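Local coordinates for protein lysine/ornithine decarboxylase (Vibrio vulnificus, PDB 2PLJ) that catalyses the decarboxylation of lysine and ornithine to cadaverine and putrescine, using a pyridoxal phosphate cofactor held by a beta/alpha-barrel domain, at residues A[56-62]-A[402-408]; A[296-302]-A[381-387]; A[303-309]-A[373-379]; A[321-325]-A[357-363]. One frame throughout, in Å; residues are numbered along the deposited sequence. Where two conformers were deposited one is given.

Contact 1: residues A[56-62]-A[402-408]; sequences PLLLLDC and AQTIALN
Asp61 turns its CG opposite its own backbone N (chi1 -178°), which places the carboxylate beside its carbonyl carbon and toward Asn408; Asn408 folds its CG back beside its N (chi1 -55°), and the two side chains meet at the C-terminal end of the strand pair. Asn408 ND2 gives an almost straight bond to Asp61 OD1, 2.9 Å, arriving from above the carboxylate plane although OD1 lies in the plane of the amide. The same OD1 also takes the backbone N of Asp63, as suits an N-cap aspartate at the start of helix 62-75. The backbone N of Cys62 closes this end of the ladder on Leu407 O at 2.9 Å.

Before this cap, strands 57-61 and 403-407 run parallel, their axes 22° apart. Leu58 N reaches Gln403 O at 2.8 Å, and Leu58 O accepts Ile405 N at 2.7 Å. Leucines and the beta-branched Ile405 and Thr404 supply most of the packing. Leu59 CD2 lies alongside Ile405 CB, 4.0 Å away, both pointing into the face covered by helix 40-53. On the other face Leu60 CD2 rests against the small Ala406 CB at 4.1 Å, beneath helix 91-100. Gln403 sends its extended chain off to Gln25 instead. Chain segments from near the two ends of the protein are thus joined as parallel neighbours in the sheet of the beta-barrel domain of these decarboxylases.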
loop_
_atom_site.group_PDB
_atom_site.type_symbol
_atom_site.label_atom_id
_atom_site.label_comp_id
_atom_site.label_asym_id
_atom_site.label_seq_id
_atom_site.Cartn_x
_atom_site.Cartn_y
_atom_site.Cartn_z
ATOM N N PRO A 56 -4.381 6.442 15.521
ATOM C CA PRO A 56 -2.963 6.074 15.662
ATOM C C PRO A 56 -2.002 7.227 15.333
ATOM O O PRO A 56 -2.375 8.174 14.626
ATOM C CB PRO A 56 -2.791 4.934 14.642
ATOM C CG PRO A 56 -3.781 5.249 13.558
ATOM C CD PRO A 56 -4.928 6.042 14.210
ATOM N N LEU A 57 -0.775 7.114 15.836
ATOM C CA LEU A 57 0.251 8.172 15.701
ATOM C C LEU A 57 1.566 7.556 15.302
ATOM O O LEU A 57 1.817 6.372 15.595
ATOM C CB LEU A 57 0.471 8.869 17.054
ATOM C CG LEU A 57 -0.685 9.611 17.693
ATOM C CD1 LEU A 57 -0.293 10.144 19.066
ATOM C CD2 LEU A 57 -1.217 10.723 16.771
ATOM N N LEU A 58 2.425 8.374 14.694
ATOM C CA LEU A 58 3.830 8.044 14.496
ATOM C C LEU A 58 4.641 9.168 15.174
ATOM O O LEU A 58 4.515 10.337 14.794
ATOM C CB LEU A 58 4.140 7.975 13.007
ATOM C CG LEU A 58 3.470 6.811 12.277
ATOM C CD1 LEU A 58 3.569 7.029 10.794
ATOM C CD2 LEU A 58 4.161 5.489 12.615
ATOM N N LEU A 59 5.435 8.817 16.182
ATOM C CA LEU A 59 6.224 9.807 16.911
ATOM C C LEU A 59 7.624 9.879 16.296
ATOM O O LEU A 59 8.388 8.919 16.371
ATOM C CB LEU A 59 6.290 9.491 18.415
ATOM C CG LEU A 59 4.932 9.257 19.099
ATOM C CD1 LEU A 59 5.156 8.973 20.587
ATOM C CD2 LEU A 59 4.002 10.475 18.877
ATOM N N LEU A 60 7.929 11.013 15.697
ATOM C CA LEU A 60 9.213 11.228 15.029
ATOM C C LEU A 60 10.143 12.045 15.927
ATOM O O LEU A 60 9.843 13.183 16.313
ATOM C CB LEU A 60 8.973 11.976 13.714
ATOM C CG LEU A 60 10.217 12.611 13.065
ATOM C CD1 LEU A 60 11.185 11.463 12.651
ATOM C CD2 LEU A 60 9.778 13.456 11.845
ATOM N N ASP A 61 11.276 11.443 16.263
ATOM C CA ASP A 61 12.221 12.103 17.171
ATOM C C ASP A 61 13.424 12.597 16.355
ATOM O O ASP A 61 14.289 11.789 15.928
ATOM C CB ASP A 61 12.665 11.139 18.281
ATOM C CG ASP A 61 13.615 11.800 19.296
ATOM O OD1 ASP A 61 13.983 12.985 19.094
ATOM O OD2 ASP A 61 14.003 11.113 20.283
ATOM N N CYS A 62 13.492 13.923 16.115
ATOM C CA CYS A 62 14.606 14.500 15.321
ATOM C C CYS A 62 16.000 14.287 15.930
ATOM O O CYS A 62 16.998 14.350 15.226
ATOM C CB CYS A 62 14.387 15.990 15.069
ATOM S SG CYS A 62 12.908 16.226 14.033
ATOM N N ALA A 402 -2.335 7.113 10.230
ATOM C CA ALA A 402 -1.652 7.622 11.416
ATOM C C ALA A 402 -1.096 9.025 11.164
ATOM O O ALA A 402 -0.555 9.305 10.082
ATOM C CB ALA A 402 -0.525 6.688 11.800
ATOM N N GLN A 403 -1.249 9.890 12.156
ATOM C CA GLN A 403 -0.682 11.235 12.110
ATOM C C GLN A 403 0.743 11.184 12.649
ATOM O O GLN A 403 0.999 10.624 13.723
ATOM C CB GLN A 403 -1.529 12.187 12.964
ATOM C CG GLN A 403 -1.065 13.633 12.809
ATOM C CD GLN A 403 -1.897 14.659 13.549
ATOM O OE1 GLN A 403 -1.698 15.854 13.355
ATOM N NE2 GLN A 403 -2.843 14.203 14.395
ATOM N N THR A 404 1.670 11.792 11.920
ATOM C CA THR A 404 3.040 11.902 12.410
ATOM C C THR A 404 3.203 13.145 13.299
ATOM O O THR A 404 2.794 14.247 12.927
ATOM C CB THR A 404 4.045 11.910 11.227
ATOM O OG1 THR A 404 4.033 10.625 10.569
ATOM C CG2 THR A 404 5.473 12.157 11.705
ATOM N N ILE A 405 3.800 12.958 14.466
ATOM C CA ILE A 405 4.065 14.074 15.378
ATOM C C ILE A 405 5.586 14.270 15.434
ATOM O O ILE A 405 6.306 13.368 15.865
ATOM C CB ILE A 405 3.537 13.814 16.810
ATOM C CG1 ILE A 405 2.050 13.383 16.796
ATOM C CG2 ILE A 405 3.749 15.081 17.646
ATOM C CD1 ILE A 405 1.131 14.391 16.128
ATOM N N ALA A 406 6.065 15.436 14.983
ATOM C CA ALA A 406 7.518 15.677 14.885
ATOM C C ALA A 406 7.976 16.371 16.158
ATOM O O ALA A 406 7.448 17.457 16.525
ATOM C CB ALA A 406 7.855 16.535 13.657
ATOM N N LEU A 407 8.979 15.769 16.789
ATOM C CA LEU A 407 9.547 16.243 18.053
ATOM C C LEU A 407 11.025 16.618 17.947
ATOM O O LEU A 407 11.790 16.017 17.160
ATOM C CB LEU A 407 9.415 15.139 19.128
ATOM C CG LEU A 407 8.069 14.400 19.246
ATOM C CD1 LEU A 407 8.203 13.138 20.098
ATOM C CD2 LEU A 407 7.071 15.339 19.833
ATOM N N ASN A 408 11.426 17.622 18.736
ATOM C CA ASN A 408 12.858 17.915 18.930
ATOM C C ASN A 408 13.579 18.414 17.688
ATOM O O ASN A 408 14.815 18.298 17.607
ATOM C CB ASN A 408 13.615 16.715 19.536
ATOM C CG ASN A 408 13.004 16.229 20.835
ATOM O OD1 ASN A 408 12.538 17.033 21.668
ATOM N ND2 ASN A 408 12.964 14.906 21.014
#

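Contact 2: residues A[296-302]-A[381-387]; sequences CAPAVTS and IGRTMGA
Met385 lays its side chain over Ser302. Its CB lies 3.6 Å from Val300 O, CG comes to 3.4 Å from Ser302 OG, SD passes the same hydroxyl more distantly, and the methyl CE ends beside Ser302 OG and CB, 3.7 Å from OG. Bends at chi2 (-70°) and chi3 (-72°) curl the flexible thioether round the serine, a shape that an unbranched chain takes easily. Ser302 belongs to an antiparallel hydrogen-bonded pair with Gly382, each backbone N bonding to the other's O. Having no side chain, Gly382 lets the hydroxyl of Ser302 lie directly against its CA.

Next to this pair Thr301 and Ile381 press their CG2 methyls together at 3.4 Å, closer than methyl groups normally pack. Past Gly382 the pairing opens. One water accepts from Thr384 N and donates to Pro298 O and Val300 O, bridging the separated backbones, and a second joins Thr301 OG1 to Arg383 NE at the guanidinium edge. Direct bonding resumes with Met385 N to Val300 O, 3.0 Å, and Gly386 N to Ala297 O, 2.9 Å. The direction a side chain of Gly386 would take is filled by the carbonyl oxygens of Cys296 and Ala297, so glycine suits the place. The whole is a short antiparallel strand pair giving way to water-bridged loops, where the chain passes from helix 293-296 into the beta-barrel domain near the cofactor pocket.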
loop_
_atom_site.group_PDB
_atom_site.type_symbol
_atom_site.label_atom_id
_atom_site.label_comp_id
_atom_site.label_asym_id
_atom_site.label_seq_id
_atom_site.Cartn_x
_atom_site.Cartn_y
_atom_site.Cartn_z
ATOM N N CYS A 296 16.516 7.125 9.038
ATOM C CA CYS A 296 15.130 7.361 9.501
ATOM C C CYS A 296 14.514 6.227 10.288
ATOM O O CYS A 296 13.676 6.474 11.137
ATOM C CB CYS A 296 14.184 7.757 8.355
ATOM S SG CYS A 296 14.151 6.559 7.028
ATOM N N ALA A 297 14.910 4.984 9.997
ATOM C CA ALA A 297 14.150 3.867 10.598
ATOM C C ALA A 297 14.001 3.944 12.146
ATOM O O ALA A 297 12.894 3.768 12.662
ATOM C CB ALA A 297 14.706 2.482 10.152
ATOM N N PRO A 298 15.115 4.160 12.876
ATOM C CA PRO A 298 15.038 4.134 14.364
ATOM C C PRO A 298 14.353 5.344 14.965
ATOM O O PRO A 298 14.065 5.360 16.179
ATOM C CB PRO A 298 16.511 4.132 14.775
ATOM C CG PRO A 298 17.264 3.615 13.548
ATOM C CD PRO A 298 16.512 4.258 12.405
ATOM N N ALA A 299 14.084 6.347 14.138
ATOM C CA ALA A 299 13.636 7.651 14.634
ATOM C C ALA A 299 12.120 7.735 14.855
ATOM O O ALA A 299 11.632 8.766 15.366
ATOM C CB ALA A 299 14.105 8.771 13.687
ATOM N N VAL A 300 11.383 6.686 14.502
ATOM C CA VAL A 300 9.923 6.759 14.592
ATOM C C VAL A 300 9.394 5.608 15.444
ATOM O O VAL A 300 9.840 4.464 15.299
ATOM C CB VAL A 300 9.238 6.777 13.176
ATOM C CG1 VAL A 300 7.708 6.719 13.292
ATOM C CG2 VAL A 300 9.705 8.007 12.349
ATOM N N THR A 301 8.455 5.929 16.326
ATOM C CA THR A 301 7.751 4.939 17.144
ATOM C C THR A 301 6.277 4.992 16.791
ATOM O O THR A 301 5.703 6.082 16.774
ATOM C CB THR A 301 7.917 5.344 18.617
ATOM O OG1 THR A 301 9.318 5.394 18.919
ATOM C CG2 THR A 301 7.222 4.301 19.545
ATOM N N SER A 302 5.658 3.847 16.513
ATOM C CA SER A 302 4.233 3.856 16.148
ATOM C C SER A 302 3.400 3.617 17.396
ATOM O O SER A 302 3.848 2.938 18.316
ATOM C CB SER A 302 3.902 2.791 15.100
ATOM O OG SER A 302 4.175 1.475 15.609
ATOM N N ILE A 381 2.608 -0.514 20.701
ATOM C CA ILE A 381 3.713 0.372 20.298
ATOM C C ILE A 381 4.616 -0.427 19.374
ATOM O O ILE A 381 4.939 -1.580 19.678
ATOM C CB ILE A 381 4.532 0.833 21.554
ATOM C CG1 ILE A 381 3.648 1.412 22.697
ATOM C CG2 ILE A 381 5.695 1.754 21.170
ATOM C CD1 ILE A 381 2.574 2.423 22.268
ATOM N N GLY A 382 5.019 0.173 18.264
ATOM C CA GLY A 382 5.972 -0.443 17.336
ATOM C C GLY A 382 7.269 0.354 17.300
ATOM O O GLY A 382 7.239 1.599 17.307
ATOM N N ARG A 383 8.408 -0.341 17.299
ATOM C CA ARG A 383 9.704 0.345 17.234
ATOM C C ARG A 383 10.331 0.215 15.848
ATOM O O ARG A 383 10.012 -0.724 15.098
ATOM C CB ARG A 383 10.727 -0.204 18.252
ATOM C CG ARG A 383 10.188 -0.666 19.615
ATOM C CD ARG A 383 9.629 0.462 20.446
ATOM N NE ARG A 383 10.610 1.476 20.845
ATOM C CZ ARG A 383 11.286 1.481 22.000
ATOM N NH1 ARG A 383 11.156 0.491 22.879
ATOM N NH2 ARG A 383 12.135 2.475 22.257
ATOM N N THR A 384 11.303 1.099 15.577
ATOM C CA THR A 384 12.021 1.092 14.299
ATOM C C THR A 384 10.992 1.242 13.153
ATOM O O THR A 384 11.062 0.573 12.108
ATOM C CB THR A 384 12.885 -0.196 14.093
ATOM O OG1 THR A 384 13.363 -0.675 15.366
ATOM C CG2 THR A 384 14.072 0.096 13.160
ATOM N N MET A 385 10.043 2.150 13.372
ATOM C CA MET A 385 8.922 2.361 12.447
ATOM C C MET A 385 9.100 3.528 11.456
ATOM O O MET A 385 8.121 4.038 10.881
ATOM C CB MET A 385 7.596 2.493 13.229
ATOM C CG MET A 385 7.128 1.198 13.880
ATOM S SD MET A 385 6.576 0.027 12.612
ATOM C CE MET A 385 5.051 0.784 12.091
ATOM N N GLY A 386 10.360 3.930 11.226
ATOM C CA GLY A 386 10.595 5.157 10.458
ATOM C C GLY A 386 10.665 4.979 8.944
ATOM O O GLY A 386 10.350 5.915 8.194
ATOM N N ALA A 387 11.132 3.816 8.489
ATOM C CA ALA A 387 11.502 3.658 7.087
ATOM C C ALA A 387 10.552 2.685 6.381
ATOM O O ALA A 387 10.323 1.584 6.897
ATOM C CB ALA A 387 12.968 3.137 6.965
HETATM O O HOH W 1 12.045 3.303 17.088
HETATM O O HOH W 2 11.384 3.790 19.613
#

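Contact 3: residues A[303-309]-A[373-379]; sequences VASVMGQ and KLNNGDL
Val306 and Gln309 make the tight part of this contact, gripping the Asn375-Asp378 turn and the residues leading into it. Val306 O accepts Gly377 N at 2.7 Å on a carbonyl lone pair, and Val306 N bonds to Asp378 O at 3.0 Å. Gly377, without a side chain, readily takes the positive phi of the type II turn. Gln309 CG lies between its backbone N and carbonyl carbon (chi1 53°), and the extended chain beyond carries the amide to Leu374. NE2 donates to Leu374 O at 2.9 Å and to Asn376 OD1 at 3.1 Å, and OE1 takes Lys373 NZ at 2.9 Å. Leu374 O also accepts Lys373 NZ, from the opposite face of its plane. Asn376 turns its own ND2 to Asn154 of the second subunit.

Looser is the outer side, where Asn375 makes little contact and Lys373 and Gly377, though bonded inward, are exposed; Asp378 there salt-bridges Lys344. Leu379 CD1 packs on Val303 CG1 at 4.0 Å, and its CD2 touches Ser305 CB, the serine hydroxyl turning to Asp321. Helix 40-53 packs on Val303 and Leu379, while strand 315-320 flanks the other edge of 303-309, Met307 and Gly308 forming a classic beta bulge opposite Tyr319.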
loop_
_atom_site.group_PDB
_atom_site.type_symbol
_atom_site.label_atom_id
_atom_site.label_comp_id
_atom_site.label_asym_id
_atom_site.label_seq_id
_atom_site.Cartn_x
_atom_site.Cartn_y
_atom_site.Cartn_z
ATOM N N VAL A 303 2.200 4.201 17.400
ATOM C CA VAL A 303 1.274 4.038 18.509
ATOM C C VAL A 303 -0.086 3.736 17.897
ATOM O O VAL A 303 -0.629 4.542 17.117
ATOM C CB VAL A 303 1.192 5.323 19.403
ATOM C CG1 VAL A 303 0.244 5.087 20.593
ATOM C CG2 VAL A 303 2.578 5.754 19.878
ATOM N N ALA A 304 -0.619 2.560 18.218
ATOM C CA ALA A 304 -1.992 2.205 17.812
ATOM C C ALA A 304 -2.807 1.859 19.032
ATOM O O ALA A 304 -2.254 1.564 20.089
ATOM C CB ALA A 304 -1.972 1.008 16.849
ATOM N N SER A 305 -4.123 1.932 18.887
ATOM C CA SER A 305 -5.020 1.615 19.987
ATOM C C SER A 305 -5.977 0.499 19.608
ATOM O O SER A 305 -6.272 0.279 18.421
ATOM C CB SER A 305 -5.754 2.876 20.460
ATOM O OG SER A 305 -6.879 3.180 19.652
ATOM N N VAL A 306 -6.459 -0.202 20.626
ATOM C CA VAL A 306 -7.357 -1.349 20.428
ATOM C C VAL A 306 -8.800 -0.819 20.248
ATOM O O VAL A 306 -9.357 -0.196 21.159
ATOM C CB VAL A 306 -7.323 -2.301 21.651
ATOM C CG1 VAL A 306 -8.327 -3.417 21.483
ATOM C CG2 VAL A 306 -5.917 -2.870 21.857
ATOM N N MET A 307 -9.387 -1.099 19.086
ATOM C CA MET A 307 -10.783 -0.729 18.770
ATOM C C MET A 307 -11.807 -1.708 19.339
ATOM O O MET A 307 -12.906 -1.308 19.747
ATOM C CB MET A 307 -10.973 -0.616 17.252
ATOM C CG MET A 307 -10.086 0.446 16.595
ATOM S SD MET A 307 -10.642 0.847 14.917
ATOM C CE MET A 307 -10.777 -0.776 14.138
ATOM N N GLY A 308 -11.436 -2.986 19.353
ATOM C CA GLY A 308 -12.277 -4.051 19.899
ATOM C C GLY A 308 -11.479 -5.338 19.938
ATOM O O GLY A 308 -10.264 -5.364 19.646
ATOM N N GLN A 309 -12.181 -6.402 20.279
ATOM C CA GLN A 309 -11.519 -7.669 20.555
ATOM C C GLN A 309 -12.501 -8.820 20.631
ATOM O O GLN A 309 -13.673 -8.622 20.973
ATOM C CB GLN A 309 -10.719 -7.572 21.861
ATOM C CG GLN A 309 -11.522 -7.084 23.088
ATOM C CD GLN A 309 -10.663 -6.981 24.316
ATOM O OE1 GLN A 309 -10.353 -7.986 24.962
ATOM N NE2 GLN A 309 -10.269 -5.764 24.654
ATOM N N LYS A 373 -3.598 -9.182 28.998
ATOM C CA LYS A 373 -4.965 -8.824 28.640
ATOM C C LYS A 373 -5.092 -7.304 28.465
ATOM O O LYS A 373 -4.744 -6.539 29.368
ATOM C CB LYS A 373 -5.971 -9.338 29.685
ATOM C CG LYS A 373 -7.427 -8.962 29.416
ATOM C CD LYS A 373 -7.930 -9.498 28.066
ATOM C CE LYS A 373 -9.434 -9.266 27.872
ATOM N NZ LYS A 373 -9.886 -7.832 27.835
ATOM N N LEU A 374 -5.568 -6.898 27.292
ATOM C CA LEU A 374 -5.790 -5.487 26.981
ATOM C C LEU A 374 -7.271 -5.141 26.947
ATOM O O LEU A 374 -8.096 -5.959 26.528
ATOM C CB LEU A 374 -5.197 -5.163 25.613
ATOM C CG LEU A 374 -3.715 -5.497 25.423
ATOM C CD1 LEU A 374 -3.348 -5.154 23.989
ATOM C CD2 LEU A 374 -2.856 -4.749 26.444
ATOM N N ASN A 375 -7.593 -3.927 27.387
ATOM C CA ASN A 375 -8.922 -3.348 27.221
ATOM C C ASN A 375 -9.003 -2.539 25.921
ATOM O O ASN A 375 -7.974 -2.052 25.410
ATOM C CB ASN A 375 -9.215 -2.399 28.381
ATOM C CG ASN A 375 -9.235 -3.101 29.726
ATOM O OD1 ASN A 375 -8.675 -2.600 30.696
ATOM N ND2 ASN A 375 -9.882 -4.251 29.791
ATOM N N ASN A 376 -10.218 -2.346 25.410
ATOM C CA ASN A 376 -10.379 -1.418 24.292
ATOM C C ASN A 376 -9.807 -0.073 24.703
ATOM O O ASN A 376 -9.977 0.364 25.868
ATOM C CB ASN A 376 -11.845 -1.258 23.873
ATOM C CG ASN A 376 -12.458 -2.559 23.356
ATOM O OD1 ASN A 376 -11.746 -3.528 23.036
ATOM N ND2 ASN A 376 -13.786 -2.587 23.281
ATOM N N GLY A 377 -9.135 0.559 23.746
ATOM C CA GLY A 377 -8.411 1.810 23.961
ATOM C C GLY A 377 -6.968 1.656 24.423
ATOM O O GLY A 377 -6.203 2.636 24.372
ATOM N N ASP A 378 -6.570 0.460 24.871
ATOM C CA ASP A 378 -5.156 0.238 25.254
ATOM C C ASP A 378 -4.209 0.343 24.052
ATOM O O ASP A 378 -4.612 0.112 22.912
ATOM C CB ASP A 378 -4.941 -1.101 25.958
ATOM C CG ASP A 378 -5.334 -1.057 27.448
ATOM O OD1 ASP A 378 -5.423 0.065 28.013
ATOM O OD2 ASP A 378 -5.533 -2.138 28.045
ATOM N N LEU A 379 -2.947 0.653 24.337
ATOM C CA LEU A 379 -1.963 0.979 23.274
ATOM C C LEU A 379 -0.971 -0.132 22.940
ATOM O O LEU A 379 -0.459 -0.841 23.832
ATOM C CB LEU A 379 -1.213 2.252 23.637
ATOM C CG LEU A 379 -2.069 3.465 24.007
ATOM C CD1 LEU A 379 -1.186 4.683 24.272
ATOM C CD2 LEU A 379 -3.109 3.751 22.924
#

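Contact 4: residues A[321-325]-A[357-363]; sequences DDGIY and PTCDSVD. With P3T ((4-{[(4-aminobutyl)amino]methyl}-5-hydroxy-6-methylpyridin-3-yl)methyl dihydrogen phosphate), chain E.
A short hydrogen bond, 2.5 Å from Tyr325 OH to Asp360 OD2, ties a buried phenol to a buried carboxylate. The hydroxyl comes from above the carboxylate plane, which is turned 30° from the ring. The other oxygen of Asp360, OD1, accepts Val362 N at 3.0 Å, an Asx turn that fixes the rotation of the carboxylate. Held from both ends, the group sets OD2 3.4 Å from CAJ, in the putrescine chain of the bound pyridoxal phosphate-putrescine adduct P3T.

A second carboxylate, Asp363, knits the loops together. With CG swung opposite its backbone N (chi1 -173°), it reaches both Ile324 and Thr358. Its OD1 accepts Ile324 N at 2.9 Å, and its OD2 uses the anti lone pair for Thr358 OG1 at 2.8 Å while also taking Thr358 N, so three donors grip this buried carboxylate. Gly323 lies beside OD1, where a bare CA fits the confined position. Ile324 CD1 reaches across Val362 CG1 at 3.5 Å, and Pro357 CD packs on Asp322 C at 3.4 Å.

Tyr325 also stacks on Phe333 of the second subunit, and Lys186 of that subunit bonds to the carbonyls of Thr358, Asp360 and Asp363. P3T is hydrogen-bonded by residues of the second subunit such as Ser217, Gly255 and Tyr388; the 357-363 loop, backed by 321-325, thus contributes to an active site formed at the dimer interface, as in related ornithine decarboxylases.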
loop_
_atom_site.group_PDB
_atom_site.type_symbol
_atom_site.label_atom_id
_atom_site.label_comp_id
_atom_site.label_asym_id
_atom_site.label_seq_id
_atom_site.Cartn_x
_atom_site.Cartn_y
_atom_site.Cartn_z
ATOM N N ASP A 321 -6.314 0.253 15.346
ATOM C CA ASP A 321 -6.614 1.353 14.421
ATOM C C ASP A 321 -5.492 1.645 13.396
ATOM O O ASP A 321 -5.527 2.665 12.696
ATOM C CB ASP A 321 -7.022 2.639 15.184
ATOM C CG ASP A 321 -6.016 3.043 16.249
ATOM O OD1 ASP A 321 -4.889 2.519 16.238
ATOM O OD2 ASP A 321 -6.372 3.895 17.123
ATOM N N ASP A 322 -4.508 0.753 13.324
ATOM C CA ASP A 322 -3.443 0.849 12.298
ATOM C C ASP A 322 -3.092 -0.585 11.890
ATOM O O ASP A 322 -3.280 -1.538 12.667
ATOM C CB ASP A 322 -2.218 1.566 12.880
ATOM C CG ASP A 322 -1.361 2.285 11.794
ATOM O OD1 ASP A 322 -1.636 2.133 10.558
ATOM O OD2 ASP A 322 -0.469 3.050 12.200
ATOM N N GLY A 323 -2.631 -0.763 10.654
ATOM C CA GLY A 323 -2.291 -2.103 10.194
ATOM C C GLY A 323 -1.602 -2.107 8.837
ATOM O O GLY A 323 -0.939 -1.134 8.487
ATOM N N ILE A 324 -1.754 -3.215 8.111
ATOM C CA ILE A 324 -0.950 -3.461 6.895
ATOM C C ILE A 324 -1.308 -2.560 5.737
ATOM O O ILE A 324 -0.529 -2.441 4.782
ATOM C CB ILE A 324 -0.994 -4.943 6.416
ATOM C CG1 ILE A 324 -2.277 -5.188 5.596
ATOM C CG2 ILE A 324 -0.719 -5.903 7.606
ATOM C CD1 ILE A 324 -2.308 -6.527 4.857
ATOM N N TYR A 325 -2.475 -1.902 5.810
ATOM C CA TYR A 325 -2.830 -0.894 4.786
ATOM C C TYR A 325 -2.392 0.510 5.194
ATOM O O TYR A 325 -2.609 1.493 4.455
ATOM C CB TYR A 325 -4.329 -0.931 4.539
ATOM C CG TYR A 325 -4.747 -2.143 3.718
ATOM C CD1 TYR A 325 -4.550 -2.167 2.313
ATOM C CD2 TYR A 325 -5.321 -3.268 4.328
ATOM C CE1 TYR A 325 -4.921 -3.263 1.545
ATOM C CE2 TYR A 325 -5.719 -4.347 3.557
ATOM C CZ TYR A 325 -5.533 -4.330 2.165
ATOM O OH TYR A 325 -5.931 -5.424 1.426
ATOM N N PRO A 357 -7.148 -2.454 11.171
ATOM C CA PRO A 357 -8.536 -1.952 11.197
ATOM C C PRO A 357 -9.402 -2.320 9.991
ATOM O O PRO A 357 -10.635 -2.245 10.076
ATOM C CB PRO A 357 -8.349 -0.434 11.242
ATOM C CG PRO A 357 -7.080 -0.212 10.465
ATOM C CD PRO A 357 -6.184 -1.387 10.809
ATOM N N THR A 358 -8.801 -2.690 8.860
ATOM C CA THR A 358 -9.625 -2.953 7.672
ATOM C C THR A 358 -10.396 -4.258 7.694
ATOM O O THR A 358 -10.117 -5.144 8.502
ATOM C CB THR A 358 -8.819 -2.915 6.358
ATOM O OG1 THR A 358 -8.011 -4.091 6.255
ATOM C CG2 THR A 358 -7.998 -1.642 6.268
ATOM N N CYS A 359 -11.368 -4.375 6.795
ATOM C CA CYS A 359 -12.227 -5.585 6.774
ATOM C C CYS A 359 -11.572 -6.813 6.135
ATOM O O CYS A 359 -12.169 -7.905 6.044
ATOM C CB CYS A 359 -13.600 -5.332 6.145
ATOM S SG CYS A 359 -14.760 -4.536 7.333
ATOM N N ASP A 360 -10.318 -6.656 5.766
ATOM C CA ASP A 360 -9.585 -7.657 5.059
ATOM C C ASP A 360 -8.942 -8.651 6.015
ATOM O O ASP A 360 -8.239 -8.273 6.945
ATOM C CB ASP A 360 -8.503 -6.947 4.259
ATOM C CG ASP A 360 -8.014 -7.763 3.118
ATOM O OD1 ASP A 360 -7.991 -9.014 3.235
ATOM O OD2 ASP A 360 -7.679 -7.134 2.091
ATOM N N SER A 361 -9.184 -9.937 5.782
ATOM C CA SER A 361 -8.526 -10.970 6.592
ATOM C C SER A 361 -6.982 -10.939 6.468
ATOM O O SER A 361 -6.277 -11.387 7.368
ATOM C CB SER A 361 -9.108 -12.360 6.272
ATOM O OG SER A 361 -8.937 -12.636 4.893
ATOM N N VAL A 362 -6.460 -10.381 5.374
ATOM C CA VAL A 362 -5.006 -10.250 5.168
ATOM C C VAL A 362 -4.414 -9.197 6.133
ATOM O O VAL A 362 -3.203 -9.204 6.411
ATOM C CB VAL A 362 -4.635 -9.834 3.690
ATOM C CG1 VAL A 362 -4.973 -8.360 3.397
ATOM C CG2 VAL A 362 -3.137 -10.040 3.436
ATOM N N ASP A 363 -5.270 -8.302 6.633
ATOM C CA ASP A 363 -4.789 -7.210 7.464
ATOM C C ASP A 363 -4.549 -7.702 8.901
ATOM O O ASP A 363 -5.351 -7.474 9.816
ATOM C CB ASP A 363 -5.767 -6.039 7.429
ATOM C CG ASP A 363 -5.238 -4.812 8.149
ATOM O OD1 ASP A 363 -4.092 -4.865 8.685
ATOM O OD2 ASP A 363 -5.968 -3.789 8.148
HETATM O OAE P3T E . -17.934 -8.804 -3.328
HETATM P PAU P3T E . -16.451 -8.703 -2.725
HETATM O OAF P3T E . -15.787 -7.385 -3.341
HETATM O OAC P3T E . -15.615 -9.980 -2.880
HETATM O OAP P3T E . -16.516 -8.487 -1.191
HETATM C CAM P3T E . -17.152 -7.215 -0.681
HETATM C CAS P3T E . -17.295 -7.348 0.838
HETATM C CAH P3T E . -18.616 -7.431 1.310
HETATM N NAO P3T E . -18.852 -7.562 2.606
HETATM C CAQ P3T E . -17.892 -7.624 3.543
HETATM C CAA P3T E . -18.235 -7.788 5.045
HETATM C CAR P3T E . -16.544 -7.543 3.130
HETATM O OAD P3T E . -15.574 -7.607 4.044
HETATM C CAT P3T E . -16.234 -7.419 1.755
HETATM C CAG P3T E . -14.865 -7.301 1.364
HETATM N NAN P3T E . -13.901 -7.823 2.133
HETATM C CAL P3T E . -12.417 -7.762 1.895
HETATM C CAK P3T E . -12.000 -7.974 0.439
HETATM C CAJ P3T E . -10.466 -7.785 0.314
HETATM C CAI P3T E . -9.977 -8.112 -1.114
HETATM N NAB P3T E . -8.497 -8.057 -1.189
#

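In the fold
Strand 300-312 joins contacts 1, 2 and 3: it is a neighbour of strand 57-61, with probable hydrogen bonds from Leu59 N to Thr301 O (2.8 Å) and from Val303 N to Leu57 O (2.9 Å). Contacts 1 and 2 lie close, their centres 9 Å apart, and in the same sheet the centre of contact 3 lies about 20 Å from the centres of both. Contact 4 borders contact 3, centres 15 Å apart, where Ser305 OG probably bonds to Asp321 OD2 at 2.7 Å. Contacts 2 and 4 face different active sites of the dimer: Ala387 lies about 6 Å from one bound P3T, whereas Asp360 touches the P3T hydrogen-bonded by the second subunit.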